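Side-chain contacts in vanadium-dependent haloperoxidase (Zobellia galactanivorans, PDB 4CIT), which probably uses bound vanadate to oxidise iodide with hydrogen peroxide, as other members of the vanadium haloperoxidase family do with their halides: residues A299-N304 / A308-A313; V377-V382 / K405-A410; F66-V71 / G164-K169; A217-P222 / G440-N445; S256-Q261 / P400-K405. All coordinates share one frame; numbering follows the deposited sequence.

Interaction 1. Residues A299-N304 / A308-A313; sequences AARKTN and AKTLFA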
# COMPACT_ATOMS: atom_id res chain seq x y z
N ALA A 299 -5.26 13.36 -4.74
CA ALA A 299 -5.96 14.18 -3.77
C ALA A 299 -5.07 15.32 -3.30
O ALA A 299 -5.52 16.45 -3.14
CB ALA A 299 -6.39 13.35 -2.57
N ALA A 300 -3.83 15.02 -3.00
CA ALA A 300 -2.94 16.06 -2.60
C ALA A 300 -2.69 17.11 -3.69
O ALA A 300 -2.59 18.29 -3.38
CB ALA A 300 -1.62 15.51 -2.15
N ARG A 301 -2.56 16.70 -4.96
CA ARG A 301 -2.34 17.64 -6.05
C ARG A 301 -3.61 18.46 -6.29
O ARG A 301 -3.56 19.72 -6.44
CB ARG A 301 -1.86 16.94 -7.31
CG ARG A 301 -0.50 16.27 -7.17
CD ARG A 301 0.70 17.25 -7.05
NE ARG A 301 0.69 17.94 -5.77
CZ ARG A 301 1.00 17.32 -4.61
NH1 ARG A 301 1.45 15.98 -4.57
NH2 ARG A 301 0.88 18.02 -3.52
N LYS A 302 -4.78 17.80 -6.25
CA LYS A 302 -6.12 18.44 -6.52
C LYS A 302 -6.46 19.54 -5.49
O LYS A 302 -7.11 20.51 -5.83
CB LYS A 302 -7.25 17.39 -6.55
CG LYS A 302 -8.62 17.91 -6.97
CD LYS A 302 -9.67 16.78 -7.15
CE LYS A 302 -11.07 17.34 -7.43
NZ LYS A 302 -11.99 17.38 -6.21
N THR A 303 -5.91 19.42 -4.29
CA THR A 303 -6.08 20.35 -3.19
C THR A 303 -4.95 21.38 -3.08
O THR A 303 -4.94 22.16 -2.14
CB THR A 303 -6.28 19.60 -1.88
OG1 THR A 303 -5.18 18.69 -1.62
CG2 THR A 303 -7.59 18.88 -1.84
N ASN A 304 -4.00 21.32 -4.00
CA ASN A 304 -2.79 22.17 -3.96
C ASN A 304 -2.11 22.09 -2.65
O ASN A 304 -1.67 23.10 -2.11
CB ASN A 304 -3.18 23.64 -4.25
CG ASN A 304 -3.78 23.79 -5.62
OD1 ASN A 304 -4.89 24.33 -5.79
ND2 ASN A 304 -3.10 23.25 -6.61
N ALA A 308 4.61 19.94 3.22
CA ALA A 308 4.33 19.34 4.51
C ALA A 308 3.00 18.63 4.60
O ALA A 308 2.96 17.53 5.15
CB ALA A 308 4.48 20.32 5.66
N LYS A 309 1.94 19.22 4.05
CA LYS A 309 0.61 18.61 4.07
C LYS A 309 0.61 17.35 3.18
O LYS A 309 0.06 16.33 3.56
CB LYS A 309 -0.42 19.58 3.59
CG LYS A 309 -1.84 19.06 3.41
CD LYS A 309 -2.42 18.56 4.66
CE LYS A 309 -3.93 18.26 4.44
NZ LYS A 309 -4.77 19.47 4.14
N THR A 310 1.25 17.45 2.07
CA THR A 310 1.41 16.26 1.16
C THR A 310 2.08 15.11 1.90
O THR A 310 1.63 13.96 1.85
CB THR A 310 2.18 16.61 -0.11
OG1 THR A 310 1.45 17.57 -0.82
CG2 THR A 310 2.39 15.37 -1.04
N LEU A 311 3.24 15.38 2.54
CA LEU A 311 3.94 14.35 3.31
C LEU A 311 3.22 13.78 4.44
O LEU A 311 3.22 12.59 4.66
CB LEU A 311 5.28 14.91 3.72
CG LEU A 311 6.37 14.01 4.11
CD1 LEU A 311 6.52 12.76 3.21
CD2 LEU A 311 7.64 14.87 4.16
N PHE A 312 2.52 14.61 5.21
CA PHE A 312 1.60 14.19 6.19
C PHE A 312 0.60 13.17 5.65
O PHE A 312 0.43 12.10 6.23
CB PHE A 312 0.90 15.42 6.70
CG PHE A 312 -0.32 15.20 7.50
CD1 PHE A 312 -0.27 14.85 8.81
CD2 PHE A 312 -1.56 15.50 6.96
CE1 PHE A 312 -1.44 14.69 9.55
CE2 PHE A 312 -2.71 15.41 7.70
CZ PHE A 312 -2.67 14.96 8.98
N ALA A 313 -0.02 13.48 4.57
CA ALA A 313 -0.99 12.62 4.04
C ALA A 313 -0.40 11.25 3.57
O ALA A 313 -0.94 10.12 3.85
CB ALA A 313 -1.73 13.27 2.92
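A300 points its methyl group at T310, and CB lies 3.9 Å from OG1 of that threonine, at the point where the two backbones run nearest each other. The next residue, R301, starts with CB directed away from 308-313. Bends at chi2 (-70°) and chi3 (70°) fold the chain back, and its guanidinium arrives crossing T310 at about a right angle. NH2 of R301 donates to OG1 of T310 over 2.8 Å, with the hydroxyl oxygen lying at the edge of the guanidinium, in its plane. NH1 of R301 rests 3.7 Å from the T310 methyl CG2. The two residues thereby tie the end of helix 288-302 to the first turn of helix 307-335, an alpha-alpha hairpin with a very short connection. T310 OG1 is also bonded to D306 O, and R301 NH1 forms a salt bridge with D42 of helix 38-55, which brings a third helix into the junction. Further on, OG1 of T303 donates to O of A299 at 2.7 Å, a carbonyl that also takes the backbone N of T303. N304 has positive phi and, in a Schellman motif, ends the helix, its N bonded to O of R301 at 3.0 Å.

Interaction 2. Residues V377-V382 / K405-A410; sequences VVLTEV and KSFKQA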
# COMPACT_ATOMS: atom_id res chain seq x y z
N VAL A 377 -10.24 5.18 4.81
CA VAL A 377 -10.44 5.81 6.12
C VAL A 377 -9.44 6.93 6.36
O VAL A 377 -9.78 8.04 6.75
CB VAL A 377 -10.42 4.79 7.26
CG1 VAL A 377 -10.26 5.46 8.59
CG2 VAL A 377 -11.72 3.99 7.22
N VAL A 378 -8.17 6.64 6.11
CA VAL A 378 -7.13 7.67 6.26
C VAL A 378 -7.33 8.84 5.34
O VAL A 378 -7.32 9.99 5.82
CB VAL A 378 -5.68 7.08 6.06
CG1 VAL A 378 -4.65 8.20 6.13
CG2 VAL A 378 -5.43 6.06 7.13
N LEU A 379 -7.61 8.60 4.06
CA LEU A 379 -7.75 9.71 3.13
C LEU A 379 -9.02 10.50 3.41
O LEU A 379 -9.06 11.73 3.20
CB LEU A 379 -7.72 9.20 1.65
CG LEU A 379 -6.33 8.63 1.30
CD1 LEU A 379 -6.39 8.06 -0.12
CD2 LEU A 379 -5.16 9.57 1.39
N THR A 380 -10.06 9.79 3.83
CA THR A 380 -11.28 10.49 4.25
C THR A 380 -11.00 11.42 5.44
O THR A 380 -11.48 12.54 5.50
CB THR A 380 -12.38 9.53 4.53
OG1 THR A 380 -12.58 8.73 3.34
CG2 THR A 380 -13.69 10.27 4.96
N GLU A 381 -10.21 10.97 6.38
CA GLU A 381 -9.87 11.76 7.54
C GLU A 381 -9.00 12.94 7.13
O GLU A 381 -9.23 14.04 7.63
CB GLU A 381 -9.12 10.97 8.58
CG GLU A 381 -8.86 11.73 9.91
CD GLU A 381 -7.63 12.66 9.95
OE1 GLU A 381 -6.53 12.27 9.47
OE2 GLU A 381 -7.78 13.84 10.46
N VAL A 382 -8.07 12.76 6.22
CA VAL A 382 -7.18 13.88 5.80
C VAL A 382 -7.83 14.89 4.89
O VAL A 382 -7.70 16.14 5.14
CB VAL A 382 -5.86 13.33 5.18
CG1 VAL A 382 -5.00 14.40 4.51
CG2 VAL A 382 -5.12 12.56 6.18
N LYS A 405 -16.87 9.44 -6.52
CA LYS A 405 -17.46 10.55 -5.79
C LYS A 405 -16.84 10.70 -4.42
O LYS A 405 -17.09 11.75 -3.71
CB LYS A 405 -18.96 10.36 -5.62
CG LYS A 405 -19.66 10.15 -6.96
CD LYS A 405 -21.17 10.45 -6.85
CE LYS A 405 -21.86 10.23 -8.19
NZ LYS A 405 -21.33 11.18 -9.21
N SER A 406 -16.12 9.68 -3.98
CA SER A 406 -15.49 9.67 -2.64
C SER A 406 -14.40 8.57 -2.54
O SER A 406 -14.45 7.60 -3.34
CB SER A 406 -16.58 9.42 -1.56
OG SER A 406 -17.06 8.08 -1.59
N PHE A 407 -13.51 8.67 -1.55
CA PHE A 407 -12.61 7.54 -1.31
C PHE A 407 -13.36 6.27 -0.95
O PHE A 407 -12.95 5.17 -1.40
CB PHE A 407 -11.60 7.85 -0.24
CG PHE A 407 -10.85 9.14 -0.50
CD1 PHE A 407 -10.04 9.29 -1.62
CD2 PHE A 407 -10.99 10.20 0.39
CE1 PHE A 407 -9.34 10.47 -1.81
CE2 PHE A 407 -10.31 11.38 0.18
CZ PHE A 407 -9.48 11.49 -0.93
N LYS A 408 -14.45 6.43 -0.19
CA LYS A 408 -15.32 5.28 0.24
C LYS A 408 -15.89 4.55 -0.96
O LYS A 408 -15.84 3.31 -1.03
CB LYS A 408 -16.44 5.75 1.16
CG LYS A 408 -17.18 4.58 1.80
CD LYS A 408 -18.44 5.04 2.52
CE LYS A 408 -19.46 3.91 2.79
NZ LYS A 408 -19.70 2.94 1.69
N GLN A 409 -16.33 5.30 -1.94
CA GLN A 409 -16.87 4.72 -3.17
C GLN A 409 -15.84 3.96 -3.96
O GLN A 409 -16.08 2.85 -4.42
CB GLN A 409 -17.61 5.74 -4.01
CG GLN A 409 -18.29 5.13 -5.25
CD GLN A 409 -18.72 6.19 -6.24
OE1 GLN A 409 -17.92 6.95 -6.76
NE2 GLN A 409 -20.06 6.30 -6.44
N ALA A 410 -14.66 4.53 -4.10
CA ALA A 410 -13.54 3.82 -4.69
C ALA A 410 -13.21 2.54 -3.95
O ALA A 410 -12.95 1.52 -4.62
CB ALA A 410 -12.33 4.67 -4.81
O HOH W 1 -14.89 8.85 1.61
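The hydroxyl of T380 lies against F407, with OG1 3.7 Å from ring atom CD2, and it is held from two directions. OG1 is hydrogen-bonded to S376 O one turn back in its own helix, and it accepts from a water at 2.9 Å. The same water takes the backbone N-H of K408, with its oxygen 3.0 Å from that N, so that it bridges the T380 hydroxyl and the first turn of helix 407-420. Chi1 of -57° turns the T380 hydroxyl beside its backbone N, next to the benzyl group of F407.

Beneath this polar bridge the ring of F407 carries most of the contact. CB of L379 stands over one face, 3.6 Å from the ring centroid and only 9° off the ring normal, in a well-centred CH-pi contact. The two side chains cross at about a right angle. The ring also reaches the backbone of helix 367-383, its CE2 lying 3.3 Å from O of L379. The pairing joins two helices of the PAP2 fold whose far ends supply vanadate-pocket residues, S366 to H368 at the start of one and R418 near the end of the other. S406 is the N-cap of helix 407-420, its OG accepting from N of Q409 at 2.9 Å. In return OE1 of Q409 receives the N-H of K405 at 2.7 Å, the donor lying above the amide's carbonyl plane. Around F407 the rings of F387 and F389 gather, while I295 of helix 288-302 touches both L379 and F407, and W292 touches L379.

Interaction 3. Residues F66-V71 / G164-K169; sequences FAYPNV and GEWMNK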
# COMPACT_ATOMS: atom_id res chain seq x y z
N PHE A 66 7.02 1.69 0.55
CA PHE A 66 6.40 3.01 0.60
C PHE A 66 6.50 3.66 1.98
O PHE A 66 6.74 4.84 2.05
CB PHE A 66 4.92 2.94 0.20
CG PHE A 66 4.73 2.74 -1.26
CD1 PHE A 66 5.26 3.61 -2.16
CD2 PHE A 66 3.92 1.72 -1.71
CE1 PHE A 66 5.05 3.42 -3.51
CE2 PHE A 66 3.73 1.48 -3.05
CZ PHE A 66 4.31 2.34 -3.96
N ALA A 67 6.35 2.90 3.06
CA ALA A 67 6.23 3.49 4.37
C ALA A 67 7.46 4.11 4.99
O ALA A 67 7.41 5.25 5.44
CB ALA A 67 5.67 2.49 5.36
N TYR A 68 8.57 3.37 5.01
CA TYR A 68 9.75 3.83 5.67
C TYR A 68 10.34 5.16 5.10
O TYR A 68 10.72 6.04 5.86
CB TYR A 68 10.85 2.78 5.72
CG TYR A 68 10.58 1.76 6.80
CD1 TYR A 68 10.73 2.09 8.17
CD2 TYR A 68 10.25 0.49 6.47
CE1 TYR A 68 10.52 1.13 9.18
CE2 TYR A 68 9.99 -0.48 7.46
CZ TYR A 68 10.15 -0.17 8.80
OH TYR A 68 9.95 -1.12 9.74
N PRO A 69 10.44 5.30 3.78
CA PRO A 69 10.97 6.54 3.27
C PRO A 69 10.06 7.75 3.56
O PRO A 69 10.55 8.84 3.84
CB PRO A 69 11.07 6.27 1.79
CG PRO A 69 11.23 4.76 1.68
CD PRO A 69 10.22 4.31 2.68
N ASN A 70 8.74 7.57 3.54
CA ASN A 70 7.88 8.63 3.99
C ASN A 70 8.06 8.99 5.42
O ASN A 70 8.07 10.20 5.77
CB ASN A 70 6.40 8.30 3.69
CG ASN A 70 6.11 8.33 2.22
OD1 ASN A 70 6.66 9.21 1.46
ND2 ASN A 70 5.11 7.55 1.81
N VAL A 71 8.22 8.01 6.33
CA VAL A 71 8.43 8.32 7.74
C VAL A 71 9.67 9.17 7.90
O VAL A 71 9.66 10.14 8.70
CB VAL A 71 8.46 7.02 8.63
CG1 VAL A 71 8.92 7.27 10.04
CG2 VAL A 71 7.09 6.38 8.63
N GLY A 164 17.04 4.15 8.95
CA GLY A 164 17.56 2.84 8.46
C GLY A 164 17.89 1.83 9.59
O GLY A 164 17.58 0.66 9.49
N GLU A 165 18.46 2.31 10.68
CA GLU A 165 18.76 1.46 11.78
C GLU A 165 17.47 0.85 12.36
O GLU A 165 17.51 -0.31 12.72
CB GLU A 165 19.51 2.16 12.91
CG GLU A 165 20.92 2.45 12.49
CD GLU A 165 21.71 3.27 13.54
OE1 GLU A 165 21.34 3.24 14.75
OE2 GLU A 165 22.71 3.92 13.13
N TRP A 166 16.42 1.66 12.49
CA TRP A 166 15.13 1.24 13.02
C TRP A 166 14.47 0.27 12.02
O TRP A 166 13.94 -0.79 12.48
CB TRP A 166 14.26 2.46 13.21
CG TRP A 166 12.82 2.21 13.48
CD1 TRP A 166 12.27 1.60 14.56
CD2 TRP A 166 11.78 2.78 12.74
NE1 TRP A 166 10.92 1.67 14.49
CE2 TRP A 166 10.58 2.40 13.38
CE3 TRP A 166 11.76 3.57 11.57
CZ2 TRP A 166 9.35 2.77 12.93
CZ3 TRP A 166 10.51 3.94 11.10
CH2 TRP A 166 9.32 3.59 11.84
N MET A 167 14.51 0.58 10.72
CA MET A 167 13.84 -0.28 9.71
C MET A 167 14.50 -1.66 9.67
O MET A 167 13.86 -2.71 9.47
CB MET A 167 14.04 0.43 8.35
CG MET A 167 13.84 -0.27 7.06
SD MET A 167 14.18 1.03 5.74
CE MET A 167 15.89 0.61 5.28
N ASN A 168 15.80 -1.70 9.93
CA ASN A 168 16.52 -2.93 9.93
C ASN A 168 16.32 -3.82 11.17
O ASN A 168 16.93 -4.89 11.25
CB ASN A 168 18.04 -2.73 9.72
CG ASN A 168 18.38 -2.32 8.27
OD1 ASN A 168 17.70 -2.61 7.32
ND2 ASN A 168 19.44 -1.62 8.14
N LYS A 169 15.51 -3.38 12.14
CA LYS A 169 15.15 -4.17 13.27
C LYS A 169 13.68 -4.69 13.21
O LYS A 169 13.17 -5.14 14.19
CB LYS A 169 15.33 -3.31 14.52
CG LYS A 169 16.80 -3.01 14.84
CD LYS A 169 16.82 -2.06 16.03
CE LYS A 169 18.18 -1.42 16.31
NZ LYS A 169 19.17 -2.54 16.51
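Y68 meets W166 with its ring edge and M167 with one face, and these three side chains make the dense part of the contact. Its CE1 edge points at the face of the indole six-membered ring, with CE1 3.4 Å from W166 CZ3. The planes are 79° apart and the centroids 5.0 Å apart, a T-shaped (edge-to-face) pair. Over one face of the tyrosine lies M167, whose CG sits 3.7 Å from the ring centroid, almost on the normal. Its chi1 of 164° sets CG anti to the backbone N and lays the chain across the ring, leaving SD obliquely placed at 4.3 Å from the same centroid, a Met-aromatic contact. The tyrosine OH is not left to this apolar setting: it bonds to D170, just past the helix end.

Packing is looser at V71, where CG1 comes to 3.8 Å from W166 CZ3. Beyond the buried cluster, E165, on the helix, and N168 and K169, just past its end, are exposed and form the solvent side. A leucine in place of Y68, with no ring and no hydroxyl, would probably leave the indole face and M167 poorly packed and D170 without this partner.

The indole is anchored in turn, its NE1 bonding to N92 O and its ring meeting R210 in a cation-pi contact. Helix 59-80, kinked where P69 has no N-H to offer the preceding turn, thus packs on helix 146-167 through Y68 and V71, and it also touches helices 38-55, 108-123 and 307-335, the last partly through V71.

Interaction 4. Residues A217-P222 / G440-N445; sequences AAQFKP and GTFVVN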
# COMPACT_ATOMS: atom_id res chain seq x y z
N ALA A 217 0.23 -8.14 15.47
CA ALA A 217 -0.26 -8.45 14.12
C ALA A 217 -1.73 -8.84 14.06
O ALA A 217 -2.41 -8.60 13.09
CB ALA A 217 0.61 -9.50 13.46
N ALA A 218 -2.16 -9.59 15.07
CA ALA A 218 -3.52 -10.07 15.20
C ALA A 218 -4.56 -9.16 15.82
O ALA A 218 -5.70 -9.60 16.01
CB ALA A 218 -3.53 -11.44 15.98
N GLN A 219 -4.27 -7.89 16.01
CA GLN A 219 -5.13 -6.98 16.70
C GLN A 219 -6.52 -6.85 16.04
O GLN A 219 -7.54 -6.59 16.73
CB GLN A 219 -4.44 -5.64 16.86
CG GLN A 219 -5.24 -4.64 17.70
CD GLN A 219 -4.54 -3.35 17.85
OE1 GLN A 219 -3.38 -3.24 17.52
NE2 GLN A 219 -5.27 -2.33 18.30
N PHE A 220 -6.54 -6.94 14.73
CA PHE A 220 -7.75 -6.84 13.99
C PHE A 220 -8.18 -8.14 13.33
O PHE A 220 -8.88 -8.13 12.27
CB PHE A 220 -7.60 -5.66 12.99
CG PHE A 220 -7.60 -4.34 13.72
CD1 PHE A 220 -8.79 -3.79 14.20
CD2 PHE A 220 -6.39 -3.73 14.03
CE1 PHE A 220 -8.76 -2.60 14.95
CE2 PHE A 220 -6.35 -2.59 14.82
CZ PHE A 220 -7.53 -2.04 15.28
N LYS A 221 -7.86 -9.24 13.94
CA LYS A 221 -8.30 -10.57 13.45
C LYS A 221 -9.85 -10.51 13.29
O LYS A 221 -10.51 -10.17 14.27
CB LYS A 221 -8.02 -11.60 14.53
CG LYS A 221 -8.54 -12.99 14.23
CD LYS A 221 -7.93 -14.02 15.18
CE LYS A 221 -8.46 -13.96 16.59
NZ LYS A 221 -9.94 -14.05 16.59
N PRO A 222 -10.37 -10.97 12.13
CA PRO A 222 -11.79 -10.92 11.89
C PRO A 222 -12.47 -12.17 12.44
O PRO A 222 -11.83 -13.11 12.92
CB PRO A 222 -11.90 -10.86 10.40
CG PRO A 222 -10.73 -11.55 9.86
CD PRO A 222 -9.65 -11.23 10.89
N GLY A 440 -7.92 1.17 10.04
CA GLY A 440 -7.60 2.50 9.59
C GLY A 440 -8.14 3.50 10.61
O GLY A 440 -7.42 4.48 10.91
N THR A 441 -9.32 3.21 11.21
CA THR A 441 -9.88 4.01 12.31
C THR A 441 -8.98 4.05 13.52
O THR A 441 -8.73 5.12 14.12
CB THR A 441 -11.34 3.56 12.65
OG1 THR A 441 -12.12 3.73 11.42
CG2 THR A 441 -11.97 4.40 13.79
N PHE A 442 -8.46 2.89 13.88
CA PHE A 442 -7.53 2.83 14.99
C PHE A 442 -6.26 3.70 14.70
O PHE A 442 -5.76 4.42 15.60
CB PHE A 442 -7.15 1.36 15.21
CG PHE A 442 -6.00 1.13 16.16
CD1 PHE A 442 -6.18 1.18 17.57
CD2 PHE A 442 -4.80 0.82 15.66
CE1 PHE A 442 -5.11 1.05 18.45
CE2 PHE A 442 -3.73 0.59 16.52
CZ PHE A 442 -3.88 0.71 17.89
N VAL A 443 -5.68 3.53 13.52
CA VAL A 443 -4.48 4.30 13.13
C VAL A 443 -4.79 5.79 13.20
O VAL A 443 -4.00 6.56 13.79
CB VAL A 443 -3.90 3.90 11.75
CG1 VAL A 443 -2.83 4.87 11.28
CG2 VAL A 443 -3.45 2.49 11.73
N VAL A 444 -5.92 6.22 12.67
CA VAL A 444 -6.18 7.65 12.69
C VAL A 444 -6.47 8.20 14.11
O VAL A 444 -6.16 9.32 14.41
CB VAL A 444 -7.25 8.10 11.68
CG1 VAL A 444 -6.80 7.75 10.31
CG2 VAL A 444 -8.56 7.52 11.96
N ASN A 445 -6.97 7.34 14.97
CA ASN A 445 -7.30 7.73 16.35
C ASN A 445 -6.06 7.67 17.18
O ASN A 445 -6.05 8.33 18.26
CB ASN A 445 -8.40 6.82 16.94
CG ASN A 445 -9.77 7.17 16.44
OD1 ASN A 445 -10.04 8.30 16.09
ND2 ASN A 445 -10.67 6.18 16.41
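Chi1 of 169° swings the ring of F442 out from its helix toward the loop, while Q219, extended through chi1 (-175°) and chi2, sends its amide out to meet it. NE2 of Q219 comes to rest over one face of the F442 ring, displaced toward the rim, 3.4 Å from CZ. The amide plane stands steeply to the ring, 77° apart, so the group approaches the face upright instead of lying flat on it. Its other end is fixed, since OE1 of Q219 accepts from N of D215, which limits rotation of the amide. F220 comes in beside it: its CZ touches F442 CB at 3.4 Å, and the two rings meet obliquely with centroids 5.5 Å apart. A serine at the F442 position would probably open a gap beside F220 and leave the Q219 amide without the ring it rests on. Both loop residues are the central pair of a type I beta turn from A218 to K221, closed by a bond from K221 N to A218 O. A turn in the long link between helices 172-175 and 235-253 is thereby docked on helix 426-446 of the PAP2 helical core, where P222 also reaches V431 and Q435.

Interaction 5. Residues S256-Q261 / P400-K405; sequences SSEEIQ and PIRSFK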
# COMPACT_ATOMS: atom_id res chain seq x y z
N SER A 256 -17.99 -6.34 -23.43
CA SER A 256 -18.33 -4.96 -23.08
C SER A 256 -18.42 -4.65 -21.54
O SER A 256 -18.11 -3.51 -21.09
CB SER A 256 -19.68 -4.61 -23.75
OG SER A 256 -20.50 -5.76 -23.84
N SER A 257 -18.82 -5.66 -20.76
CA SER A 257 -19.53 -5.41 -19.50
C SER A 257 -18.72 -4.56 -18.55
O SER A 257 -17.50 -4.60 -18.52
CB SER A 257 -20.03 -6.71 -18.89
OG SER A 257 -19.16 -7.25 -17.92
N GLU A 258 -19.42 -3.75 -17.81
CA GLU A 258 -18.79 -2.87 -16.87
C GLU A 258 -18.05 -3.69 -15.81
O GLU A 258 -16.98 -3.27 -15.32
CB GLU A 258 -19.85 -1.98 -16.30
CG GLU A 258 -19.46 -1.06 -15.16
CD GLU A 258 -18.61 0.12 -15.55
OE1 GLU A 258 -18.00 0.08 -16.64
OE2 GLU A 258 -18.56 1.09 -14.73
N GLU A 259 -18.56 -4.89 -15.50
CA GLU A 259 -17.94 -5.71 -14.43
C GLU A 259 -16.56 -6.15 -14.77
O GLU A 259 -15.63 -6.20 -13.92
CB GLU A 259 -18.81 -6.92 -14.16
CG GLU A 259 -20.11 -6.62 -13.48
CD GLU A 259 -21.19 -6.10 -14.39
OE1 GLU A 259 -21.03 -6.09 -15.63
OE2 GLU A 259 -22.19 -5.70 -13.85
N ILE A 260 -16.36 -6.45 -16.05
CA ILE A 260 -15.08 -6.85 -16.48
C ILE A 260 -14.11 -5.66 -16.44
O ILE A 260 -12.95 -5.80 -16.01
CB ILE A 260 -15.08 -7.41 -17.90
CG1 ILE A 260 -15.75 -8.75 -17.89
CG2 ILE A 260 -13.68 -7.64 -18.39
CD1 ILE A 260 -15.75 -9.33 -19.31
N GLN A 261 -14.58 -4.49 -16.80
CA GLN A 261 -13.74 -3.24 -16.70
C GLN A 261 -13.32 -2.96 -15.27
O GLN A 261 -12.22 -2.53 -15.02
CB GLN A 261 -14.54 -2.00 -17.12
CG GLN A 261 -14.87 -1.91 -18.59
CD GLN A 261 -15.67 -0.66 -18.94
OE1 GLN A 261 -15.31 0.48 -18.59
NE2 GLN A 261 -16.80 -0.87 -19.65
N PRO A 400 -8.25 2.78 -18.70
CA PRO A 400 -8.82 4.08 -18.78
C PRO A 400 -8.87 4.76 -17.41
O PRO A 400 -8.43 4.17 -16.40
CB PRO A 400 -10.27 3.84 -19.21
CG PRO A 400 -10.52 2.41 -18.79
CD PRO A 400 -9.25 1.69 -18.66
N ILE A 401 -9.37 6.00 -17.42
CA ILE A 401 -9.63 6.75 -16.17
C ILE A 401 -10.98 6.26 -15.65
O ILE A 401 -11.96 6.10 -16.38
CB ILE A 401 -9.70 8.28 -16.43
CG1 ILE A 401 -8.32 8.75 -16.91
CG2 ILE A 401 -10.16 9.12 -15.25
CD1 ILE A 401 -8.30 10.15 -17.45
N ARG A 402 -11.11 6.12 -14.36
CA ARG A 402 -12.44 5.96 -13.72
C ARG A 402 -12.61 7.04 -12.69
O ARG A 402 -11.60 7.45 -12.08
CB ARG A 402 -12.63 4.56 -13.09
CG ARG A 402 -12.57 3.35 -14.04
CD ARG A 402 -12.91 2.02 -13.39
NE ARG A 402 -14.20 1.94 -12.76
CZ ARG A 402 -15.37 1.81 -13.43
NH1 ARG A 402 -15.40 1.66 -14.77
NH2 ARG A 402 -16.52 1.76 -12.77
N SER A 403 -13.84 7.53 -12.55
CA SER A 403 -14.16 8.68 -11.69
C SER A 403 -14.88 8.18 -10.46
O SER A 403 -15.63 7.21 -10.55
CB SER A 403 -15.01 9.66 -12.49
OG SER A 403 -14.10 10.21 -13.51
N PHE A 404 -14.70 8.87 -9.33
CA PHE A 404 -15.30 8.49 -8.07
C PHE A 404 -15.82 9.67 -7.32
O PHE A 404 -15.33 10.80 -7.48
CB PHE A 404 -14.21 7.77 -7.18
CG PHE A 404 -13.74 6.52 -7.81
CD1 PHE A 404 -14.51 5.39 -7.75
CD2 PHE A 404 -12.58 6.48 -8.52
CE1 PHE A 404 -14.08 4.20 -8.40
CE2 PHE A 404 -12.13 5.28 -9.10
CZ PHE A 404 -12.92 4.13 -9.04
N LYS A 405 -16.87 9.44 -6.52
CA LYS A 405 -17.46 10.55 -5.79
C LYS A 405 -16.84 10.70 -4.42
O LYS A 405 -17.09 11.75 -3.71
CB LYS A 405 -18.96 10.36 -5.62
CG LYS A 405 -19.66 10.15 -6.96
CD LYS A 405 -21.17 10.45 -6.85
CE LYS A 405 -21.86 10.23 -8.19
NZ LYS A 405 -21.33 11.18 -9.21
O HOH W 2 -13.48 1.42 -16.83
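E258 and R402 approach from opposite directions, and the guanidinium meets the carboxylate end-on through a single oxygen. NH2 of R402 lies 2.9 Å from OE2 of E258, and NH1 of R402 is 3.2 Å from the same atom, so both N-H donors converge on one acceptor. OE2 lies at the edge of the guanidinium, close to its plane. From the carboxylate's side the geometry differs: the two nitrogens come in above its plane, from one face, and the flat groups are turned 59° apart. Both nitrogens share one oxygen, unlike the side-by-side pairing of two oxygens with two nitrogens. A bend at E258 chi2 (74°) brings the carboxylate to the arginine. Q261 comes to the guanidinium edge at a slant, its amide plane turned 82° away. A water joins them, 2.7 Å from Q261 OE1 and 2.8 Å from R402 NH1, though Q261 has a second conformer and this link is doubtful. NE of R402 has another carboxylate, E413 of helix 407-420. Two carboxylates thus share the one guanidinium and probably help to fix its orientation. At the surface R402 ties the first turn of helix 258-266, N-capped weakly by S257, to strand 402-404 of a two-stranded antiparallel sheet.

Along the chain interaction 3 closes first, between two helices of the N-terminal half. Interaction 4 then spans from a loop to helix 426-446, and interactions 1, 2 and 5 fall within that span. Interactions 2 and 5 cross, sharing K405 where strand 402-404 passes into helix 407-420. The centre of interaction 2 lies about 14 Å from that of interaction 1, 17 Å from interaction 4 and 18 Å from interaction 5, and it touches all three; V382 packs on A313, and V377 on G440. The centre of interaction 3 is about 36 Å from that of interaction 5, across the chain's centre. Through N70 and L311 the N-terminal part is joined to the PAP2 helices, which carry vanadate-pocket residues.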